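Local coordinates for protein phosphate transporter (PDB 6L85) that probably imports phosphate across the cell membrane, using the inward movement of sodium ions to drive the uptake, at residues I68-K73 with G126-T131; L148-M153 with F324-S329; F328-T333 with H348-A353. One frame throughout, in Å; residues are numbered along the deposited sequence.

Interaction 1 of 3, residues I68-K73 with G126-T131; sequences IVEVEK and GVNWKT
Glu70 lays its carboxylate obliquely across Asn128, with OE1 3.3 Å from Asn128 CA and the acid and amide planes 39° apart. Beneath this overlap is a single antiparallel beta bridge between two loop segments of a mostly helical protein, in which Val69 and Val127 form the non-hydrogen-bonded pair. Two backbone bonds flank that pair. Asn128 N gives its hydrogen to Ile68 O at 2.7 Å, and Glu70 N gives its own to Gly126 O at 3.0 Å. Both are nearly straight at the hydrogen, yet each donor stands above the plane of its carbonyl rather than in it. The two valines turn away from the partner segment, toward Phe117 and Met115 of helix 106-121, where branched apolar groups suit a buried wall.

Glu70 reaches Asn128 because its CG is anti to the backbone N (chi1 -160°) and the chain then bends at chi2. Asn128 is the N-cap of helix 129-162: its OD1 accepts a weak bond from Thr131 N, while ND2 donates to Lys66 O. An amide suits this place because it can accept and donate at once, serving the start of one helix and the end of helix 58-66 together. Across the cap residue, Val127 CG1 lies over the centre of the Trp129 ring, 3.5 Å above its plane.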
loop_
_atom_site.group_PDB
_atom_site.type_symbol
_atom_site.label_atom_id
_atom_site.label_comp_id
_atom_site.label_asym_id
_atom_site.label_seq_id
_atom_site.Cartn_x
_atom_site.Cartn_y
_atom_site.Cartn_z
ATOM N N ILE B 68 -14.997 13.263 24.547
ATOM C CA ILE B 68 -15.021 14.672 24.945
ATOM C C ILE B 68 -16.369 15.050 25.541
ATOM O O ILE B 68 -16.442 15.550 26.664
ATOM C CB ILE B 68 -14.665 15.595 23.759
ATOM C CG1 ILE B 68 -13.533 14.996 22.934
ATOM C CG2 ILE B 68 -14.324 17.010 24.259
ATOM C CD1 ILE B 68 -13.346 15.706 21.615
ATOM N N VAL B 69 -17.438 14.875 24.780
ATOM C CA VAL B 69 -18.789 15.113 25.267
ATOM C C VAL B 69 -19.264 13.861 25.983
ATOM O O VAL B 69 -18.952 12.738 25.569
ATOM C CB VAL B 69 -19.722 15.494 24.102
ATOM C CG1 VAL B 69 -21.139 15.737 24.585
ATOM C CG2 VAL B 69 -19.195 16.727 23.402
ATOM N N GLU B 70 -19.973 14.047 27.096
ATOM C CA GLU B 70 -20.584 12.931 27.812
ATOM C C GLU B 70 -21.856 12.567 27.052
ATOM O O GLU B 70 -22.915 13.170 27.255
ATOM C CB GLU B 70 -20.865 13.297 29.267
ATOM C CG GLU B 70 -21.043 12.091 30.172
ATOM C CD GLU B 70 -19.820 11.206 30.217
ATOM O OE1 GLU B 70 -18.849 11.572 30.918
ATOM O OE2 GLU B 70 -19.827 10.147 29.547
ATOM N N VAL B 71 -21.739 11.569 26.173
ATOM C CA VAL B 71 -22.776 11.290 25.181
ATOM C C VAL B 71 -24.098 10.903 25.851
ATOM O O VAL B 71 -25.168 11.381 25.459
ATOM C CB VAL B 71 -22.253 10.220 24.197
ATOM C CG1 VAL B 71 -23.381 9.434 23.551
ATOM C CG2 VAL B 71 -21.340 10.888 23.125
ATOM N N GLU B 72 -24.046 10.090 26.906
ATOM C CA GLU B 72 -25.269 9.694 27.604
ATOM C C GLU B 72 -26.009 10.844 28.290
ATOM O O GLU B 72 -27.123 10.620 28.768
ATOM C CB GLU B 72 -24.960 8.616 28.641
ATOM C CG GLU B 72 -24.477 7.313 28.037
ATOM C CD GLU B 72 -23.715 6.461 29.038
ATOM O OE1 GLU B 72 -22.684 5.861 28.653
ATOM O OE2 GLU B 72 -24.150 6.391 30.211
ATOM N N LYS B 73 -25.449 12.056 28.353
ATOM C CA LYS B 73 -26.141 13.173 28.998
ATOM C C LYS B 73 -26.731 14.155 28.012
ATOM O O LYS B 73 -27.407 15.101 28.430
ATOM C CB LYS B 73 -25.209 13.958 29.928
ATOM C CG LYS B 73 -24.226 13.110 30.689
ATOM C CD LYS B 73 -24.634 12.916 32.121
ATOM C CE LYS B 73 -23.609 12.048 32.831
ATOM N NZ LYS B 73 -24.103 11.619 34.174
ATOM N N GLY B 126 -21.763 17.930 30.935
ATOM C CA GLY B 126 -21.744 17.644 29.511
ATOM C C GLY B 126 -20.390 17.270 28.946
ATOM O O GLY B 126 -20.306 16.922 27.766
ATOM N N VAL B 127 -19.332 17.322 29.751
ATOM C CA VAL B 127 -17.982 17.001 29.309
ATOM C C VAL B 127 -17.539 15.713 29.990
ATOM O O VAL B 127 -17.689 15.566 31.205
ATOM C CB VAL B 127 -17.007 18.154 29.608
ATOM C CG1 VAL B 127 -15.559 17.680 29.464
ATOM C CG2 VAL B 127 -17.296 19.335 28.679
ATOM N N ASN B 128 -16.998 14.780 29.201
ATOM C CA ASN B 128 -16.459 13.509 29.696
ATOM C C ASN B 128 -15.073 13.768 30.301
ATOM O O ASN B 128 -14.030 13.536 29.677
ATOM C CB ASN B 128 -16.425 12.500 28.547
ATOM C CG ASN B 128 -15.906 11.126 28.957
ATOM O OD1 ASN B 128 -15.321 10.951 30.028
ATOM N ND2 ASN B 128 -16.108 10.139 28.081
ATOM N N TRP B 129 -15.068 14.228 31.569
ATOM C CA TRP B 129 -13.836 14.716 32.202
ATOM C C TRP B 129 -12.796 13.615 32.394
ATOM O O TRP B 129 -11.596 13.876 32.268
ATOM C CB TRP B 129 -14.149 15.395 33.548
ATOM C CG TRP B 129 -14.949 16.669 33.398
ATOM C CD1 TRP B 129 -16.273 16.857 33.714
ATOM C CD2 TRP B 129 -14.484 17.921 32.867
ATOM N NE1 TRP B 129 -16.653 18.149 33.410
ATOM C CE2 TRP B 129 -15.577 18.816 32.882
ATOM C CE3 TRP B 129 -13.255 18.364 32.365
ATOM C CZ2 TRP B 129 -15.472 20.132 32.429
ATOM C CZ3 TRP B 129 -13.153 19.672 31.912
ATOM C CH2 TRP B 129 -14.253 20.544 31.952
ATOM N N LYS B 130 -13.216 12.387 32.690
ATOM C CA LYS B 130 -12.248 11.300 32.852
ATOM C C LYS B 130 -11.376 11.146 31.608
ATOM O O LYS B 130 -10.142 11.159 31.691
ATOM C CB LYS B 130 -12.983 9.994 33.163
ATOM C CG LYS B 130 -12.194 8.722 32.898
ATOM C CD LYS B 130 -11.340 8.337 34.087
ATOM C CE LYS B 130 -11.017 6.846 34.091
ATOM N NZ LYS B 130 -10.382 6.439 35.387
ATOM N N THR B 131 -12.009 11.018 30.432
ATOM C CA THR B 131 -11.251 10.824 29.197
ATOM C C THR B 131 -10.570 12.114 28.757
ATOM O O THR B 131 -9.395 12.099 28.354
ATOM C CB THR B 131 -12.171 10.290 28.102
ATOM O OG1 THR B 131 -12.596 8.973 28.463
ATOM C CG2 THR B 131 -11.435 10.215 26.760
#

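Interaction 2 of 3, residues L148-M153 with F324-S329; sequences LISFVM and FTVDFS. With NA (sodium ion), chain S.
Thr325 O is held by two donors of one residue: Ser329 N at 3.0 Å, in the ordinary helical bond, and Ser329 OG at 2.8 Å. The hydroxyl reaches back along its own helix because OG lies beside the backbone N (chi1 -52°), and its proton is spent on that carbonyl. Serine therefore suits a helix interface: its polarity is absorbed within the helix and its small bulk lets the neighbour come close. Ser150 N lies near this OG, but the angle is too poor for a hydrogen bond. Ile149 CG2 packs on the same oxygen at 3.5 Å, and Thr325 CG2 presses on Ser150 O at 3.4 Å. The hydroxyls of Ser150 and Thr325 turn to Ala353 O and Ser321 O instead.

Segments 148-153 and 324-329 of helices 129-162 and 320-339 run at 136° to each other, their local axes 8.7 Å apart, and Met153 is the knob that enters a hole formed by Phe324, Thr325, Phe328 and Ser329. Its CG is anti to the backbone N (chi1 173°) and the chain stays extended, so the long, flexible thioether reaches both phenyl groups, crossing each at about a right angle. SD makes a Met-aromatic contact with Phe328, 3.4 Å from CD1, while the terminal CE meets Phe324 CE2 at 3.6 Å. Both approaches are oblique to the rings, which also meet other aromatics edge-to-face, Phe324 with Phe239 and Phe328 with Phe178. Turned from this packed side, Asp327 OD2 binds a sodium ion at 2.2 Å, together with, among others, Thr29 OG1, Ser247 OG and Gln243 O.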
loop_
_atom_site.group_PDB
_atom_site.type_symbol
_atom_site.label_atom_id
_atom_site.label_comp_id
_atom_site.label_asym_id
_atom_site.label_seq_id
_atom_site.Cartn_x
_atom_site.Cartn_y
_atom_site.Cartn_z
ATOM N N LEU B 148 12.198 13.460 22.883
ATOM C CA LEU B 148 13.077 12.442 23.451
ATOM C C LEU B 148 13.470 11.400 22.415
ATOM O O LEU B 148 14.644 11.022 22.320
ATOM C CB LEU B 148 12.410 11.766 24.652
ATOM C CG LEU B 148 11.913 12.742 25.724
ATOM C CD1 LEU B 148 11.163 12.024 26.847
ATOM C CD2 LEU B 148 13.041 13.645 26.269
ATOM N N ILE B 149 12.493 10.898 21.651
ATOM C CA ILE B 149 12.788 9.920 20.608
ATOM C C ILE B 149 13.750 10.520 19.595
ATOM O O ILE B 149 14.706 9.877 19.172
ATOM C CB ILE B 149 11.485 9.438 19.939
ATOM C CG1 ILE B 149 10.568 8.737 20.947
ATOM C CG2 ILE B 149 11.779 8.526 18.794
ATOM C CD1 ILE B 149 9.231 8.296 20.328
ATOM N N SER B 150 13.472 11.749 19.164
ATOM C CA SER B 150 14.367 12.532 18.327
ATOM C C SER B 150 15.808 12.495 18.841
ATOM O O SER B 150 16.749 12.126 18.120
ATOM C CB SER B 150 13.830 13.968 18.335
ATOM O OG SER B 150 14.156 14.683 17.181
ATOM N N PHE B 151 15.988 12.903 20.101
ATOM C CA PHE B 151 17.318 12.998 20.696
ATOM C C PHE B 151 18.013 11.637 20.687
ATOM O O PHE B 151 19.145 11.495 20.194
ATOM C CB PHE B 151 17.173 13.559 22.118
ATOM C CG PHE B 151 18.458 13.645 22.893
ATOM C CD1 PHE B 151 19.309 14.728 22.737
ATOM C CD2 PHE B 151 18.802 12.651 23.793
ATOM C CE1 PHE B 151 20.492 14.814 23.462
ATOM C CE2 PHE B 151 19.980 12.730 24.524
ATOM C CZ PHE B 151 20.829 13.813 24.355
ATOM N N VAL B 152 17.320 10.612 21.179
ATOM C CA VAL B 152 17.921 9.283 21.251
ATOM C C VAL B 152 18.253 8.770 19.859
ATOM O O VAL B 152 19.309 8.166 19.639
ATOM C CB VAL B 152 16.989 8.322 22.010
ATOM C CG1 VAL B 152 17.575 6.911 22.047
ATOM C CG2 VAL B 152 16.740 8.850 23.418
ATOM N N MET B 153 17.378 9.030 18.886
ATOM C CA MET B 153 17.601 8.503 17.550
ATOM C C MET B 153 18.770 9.203 16.867
ATOM O O MET B 153 19.558 8.560 16.165
ATOM C CB MET B 153 16.329 8.636 16.716
ATOM C CG MET B 153 16.536 8.257 15.269
ATOM S SD MET B 153 14.979 8.113 14.376
ATOM C CE MET B 153 15.627 7.817 12.732
ATOM N N PHE B 324 15.407 13.536 8.498
ATOM C CA PHE B 324 15.113 12.111 8.604
ATOM C C PHE B 324 14.710 11.723 10.027
ATOM O O PHE B 324 13.686 11.053 10.237
ATOM C CB PHE B 324 16.351 11.325 8.158
ATOM C CG PHE B 324 16.179 9.822 8.158
ATOM C CD1 PHE B 324 15.709 9.165 7.026
ATOM C CD2 PHE B 324 16.538 9.061 9.272
ATOM C CE1 PHE B 324 15.574 7.778 7.004
ATOM C CE2 PHE B 324 16.412 7.683 9.256
ATOM C CZ PHE B 324 15.923 7.038 8.115
ATOM N N THR B 325 15.528 12.125 11.018
ATOM C CA THR B 325 15.270 11.776 12.421
ATOM C C THR B 325 13.987 12.429 12.949
ATOM O O THR B 325 13.209 11.796 13.670
ATOM C CB THR B 325 16.488 12.181 13.268
ATOM O OG1 THR B 325 17.611 11.375 12.884
ATOM C CG2 THR B 325 16.241 11.984 14.777
ATOM N N VAL B 326 13.759 13.693 12.598
ATOM C CA VAL B 326 12.579 14.425 13.052
ATOM C C VAL B 326 11.315 13.757 12.534
ATOM O O VAL B 326 10.340 13.556 13.272
ATOM C CB VAL B 326 12.661 15.893 12.587
ATOM C CG1 VAL B 326 11.277 16.582 12.628
ATOM C CG2 VAL B 326 13.685 16.652 13.412
ATOM N N ASP B 327 11.314 13.416 11.246
ATOM C CA ASP B 327 10.161 12.750 10.657
ATOM C C ASP B 327 9.922 11.389 11.281
ATOM O O ASP B 327 8.786 11.056 11.647
ATOM C CB ASP B 327 10.359 12.582 9.157
ATOM C CG ASP B 327 10.309 13.889 8.408
ATOM O OD1 ASP B 327 9.764 14.879 8.945
ATOM O OD2 ASP B 327 10.804 13.913 7.256
ATOM N N PHE B 328 10.971 10.561 11.366
ATOM C CA PHE B 328 10.788 9.241 11.955
ATOM C C PHE B 328 10.177 9.346 13.347
ATOM O O PHE B 328 9.202 8.645 13.666
ATOM C CB PHE B 328 12.113 8.482 12.017
ATOM C CG PHE B 328 11.953 7.055 12.486
ATOM C CD1 PHE B 328 11.870 6.756 13.841
ATOM C CD2 PHE B 328 11.810 6.023 11.565
ATOM C CE1 PHE B 328 11.690 5.437 14.272
ATOM C CE2 PHE B 328 11.644 4.720 11.977
ATOM C CZ PHE B 328 11.577 4.423 13.336
ATOM N N SER B 329 10.737 10.226 14.193
ATOM C CA SER B 329 10.263 10.320 15.572
ATOM C C SER B 329 8.843 10.856 15.636
ATOM O O SER B 329 8.041 10.402 16.463
ATOM C CB SER B 329 11.198 11.213 16.393
ATOM O OG SER B 329 12.539 10.772 16.237
HETATM NA NA NA S . 11.417 14.395 5.188
#

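Interaction 3 of 3, residues F328-T333 with H348-A353; sequences FSTATT and HVVVGA
Thr330 branches at CB into two arms that meet different residues of helix 346-357. OG1 lies beside the backbone N (chi1 -63°), where it is hydrogen-bonded to Val326 O one turn earlier; the same oxygen touches Ala353 CB at 3.5 Å and lies 3.7 Å from Val350 CA. The methyl CG2, anti to the backbone N, meets Val350 CG2 at 3.5 Å and Val349 CG1 at 3.9 Å. Threonine suits this buried place because its polar arm is satisfied within its own helix while its methyl arm joins apolar packing.

The segments belong to successive helices, 320-339 and 346-357, joined by a short connection into a helical hairpin; the local axes of 328-333 and 348-353 differ by 140° in direction and approach to 9.0 Å, a spacing allowed by the modest side chains between them. On the second helix, Val349 CG1, anti to its backbone N, slides past Thr330 and also touches Thr333 CB at 4.0 Å. An alanine at Thr330 would remove both OG1 and CG2, and would probably loosen the packing on Val349, Val350 and Ala353 as well as losing the bond to Val326 O. The hairpin's second helix also carries Thr347, a ligand of another sodium ion. Thr333 repeats the same economy, its OG1 bonding back to Ser329 O at 2.7 Å.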
loop_
_atom_site.group_PDB
_atom_site.type_symbol
_atom_site.label_atom_id
_atom_site.label_comp_id
_atom_site.label_asym_id
_atom_site.label_seq_id
_atom_site.Cartn_x
_atom_site.Cartn_y
_atom_site.Cartn_z
ATOM N N PHE B 328 10.971 10.561 11.366
ATOM C CA PHE B 328 10.788 9.241 11.955
ATOM C C PHE B 328 10.177 9.346 13.347
ATOM O O PHE B 328 9.202 8.645 13.666
ATOM C CB PHE B 328 12.113 8.482 12.017
ATOM C CG PHE B 328 11.953 7.055 12.486
ATOM C CD1 PHE B 328 11.870 6.756 13.841
ATOM C CD2 PHE B 328 11.810 6.023 11.565
ATOM C CE1 PHE B 328 11.690 5.437 14.272
ATOM C CE2 PHE B 328 11.644 4.720 11.977
ATOM C CZ PHE B 328 11.577 4.423 13.336
ATOM N N SER B 329 10.737 10.226 14.193
ATOM C CA SER B 329 10.263 10.320 15.572
ATOM C C SER B 329 8.843 10.856 15.636
ATOM O O SER B 329 8.041 10.402 16.463
ATOM C CB SER B 329 11.198 11.213 16.393
ATOM O OG SER B 329 12.539 10.772 16.237
ATOM N N THR B 330 8.521 11.842 14.791
ATOM C CA THR B 330 7.170 12.375 14.749
ATOM C C THR B 330 6.168 11.294 14.373
ATOM O O THR B 330 5.145 11.109 15.049
ATOM C CB THR B 330 7.102 13.507 13.738
ATOM O OG1 THR B 330 7.969 14.549 14.172
ATOM C CG2 THR B 330 5.668 14.025 13.617
ATOM N N ALA B 331 6.460 10.566 13.293
ATOM C CA ALA B 331 5.523 9.580 12.778
ATOM C C ALA B 331 5.331 8.448 13.766
ATOM O O ALA B 331 4.199 7.994 13.978
ATOM C CB ALA B 331 6.010 9.043 11.431
ATOM N N THR B 332 6.422 7.987 14.380
ATOM C CA THR B 332 6.320 6.954 15.410
ATOM C C THR B 332 5.456 7.412 16.580
ATOM O O THR B 332 4.544 6.692 17.012
ATOM C CB THR B 332 7.714 6.582 15.908
ATOM O OG1 THR B 332 8.538 6.272 14.779
ATOM C CG2 THR B 332 7.639 5.381 16.866
ATOM N N THR B 333 5.736 8.606 17.118
ATOM C CA THR B 333 4.925 9.117 18.215
ATOM C C THR B 333 3.448 9.145 17.835
ATOM O O THR B 333 2.580 8.702 18.605
ATOM C CB THR B 333 5.407 10.517 18.607
ATOM O OG1 THR B 333 6.803 10.466 18.915
ATOM C CG2 THR B 333 4.638 11.041 19.827
ATOM N N HIS B 348 2.564 20.085 17.300
ATOM C CA HIS B 348 3.371 20.188 18.518
ATOM C C HIS B 348 4.368 19.059 18.613
ATOM O O HIS B 348 5.478 19.260 19.128
ATOM C CB HIS B 348 2.478 20.205 19.760
ATOM C CG HIS B 348 1.464 21.302 19.739
ATOM N ND1 HIS B 348 0.364 21.315 20.564
ATOM C CD2 HIS B 348 1.361 22.404 18.957
ATOM C CE1 HIS B 348 -0.369 22.381 20.301
ATOM N NE2 HIS B 348 0.211 23.059 19.329
ATOM N N VAL B 349 4.010 17.877 18.104
ATOM C CA VAL B 349 4.970 16.774 18.105
ATOM C C VAL B 349 6.129 17.078 17.167
ATOM O O VAL B 349 7.282 16.762 17.473
ATOM C CB VAL B 349 4.290 15.443 17.747
ATOM C CG1 VAL B 349 5.335 14.363 17.500
ATOM C CG2 VAL B 349 3.331 15.018 18.877
ATOM N N VAL B 350 5.855 17.691 16.009
ATOM C CA VAL B 350 6.957 18.006 15.106
ATOM C C VAL B 350 7.880 19.014 15.771
ATOM O O VAL B 350 9.108 18.880 15.733
ATOM C CB VAL B 350 6.446 18.536 13.750
ATOM C CG1 VAL B 350 7.629 18.881 12.887
ATOM C CG2 VAL B 350 5.664 17.511 13.030
ATOM N N VAL B 351 7.288 20.055 16.364
ATOM C CA VAL B 351 8.066 21.055 17.091
ATOM C C VAL B 351 8.933 20.383 18.154
ATOM O O VAL B 351 10.126 20.676 18.288
ATOM C CB VAL B 351 7.130 22.107 17.707
ATOM C CG1 VAL B 351 7.847 22.876 18.828
ATOM C CG2 VAL B 351 6.616 23.039 16.629
ATOM N N GLY B 352 8.346 19.461 18.916
ATOM C CA GLY B 352 9.126 18.726 19.897
ATOM C C GLY B 352 10.289 17.974 19.279
ATOM O O GLY B 352 11.409 18.010 19.790
ATOM N N ALA B 353 10.033 17.261 18.179
ATOM C CA ALA B 353 11.088 16.473 17.551
ATOM C C ALA B 353 12.231 17.373 17.077
ATOM O O ALA B 353 13.414 17.041 17.245
ATOM C CB ALA B 353 10.503 15.660 16.392
#

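Read from the N terminus, interaction 1 comes first, closing the span from 68-73 to 126-131 and tying the connection after helix 58-66 to the start of helix 129-162. That helix then runs on to interaction 2, whose centre is about 35 Å away from that of interaction 1. Interaction 2 closes the longest span, bringing 148-153 against 324-329 of helix 320-339. Interaction 3 closes the short turn to helix 346-357, shares Phe328 and Ser329 with interaction 2 and also touches it through Ser150 and Ala353. Interaction 1 stands apart in series, whereas interactions 2 and 3 together pack helices 129-162 and 346-357 against helix 320-339.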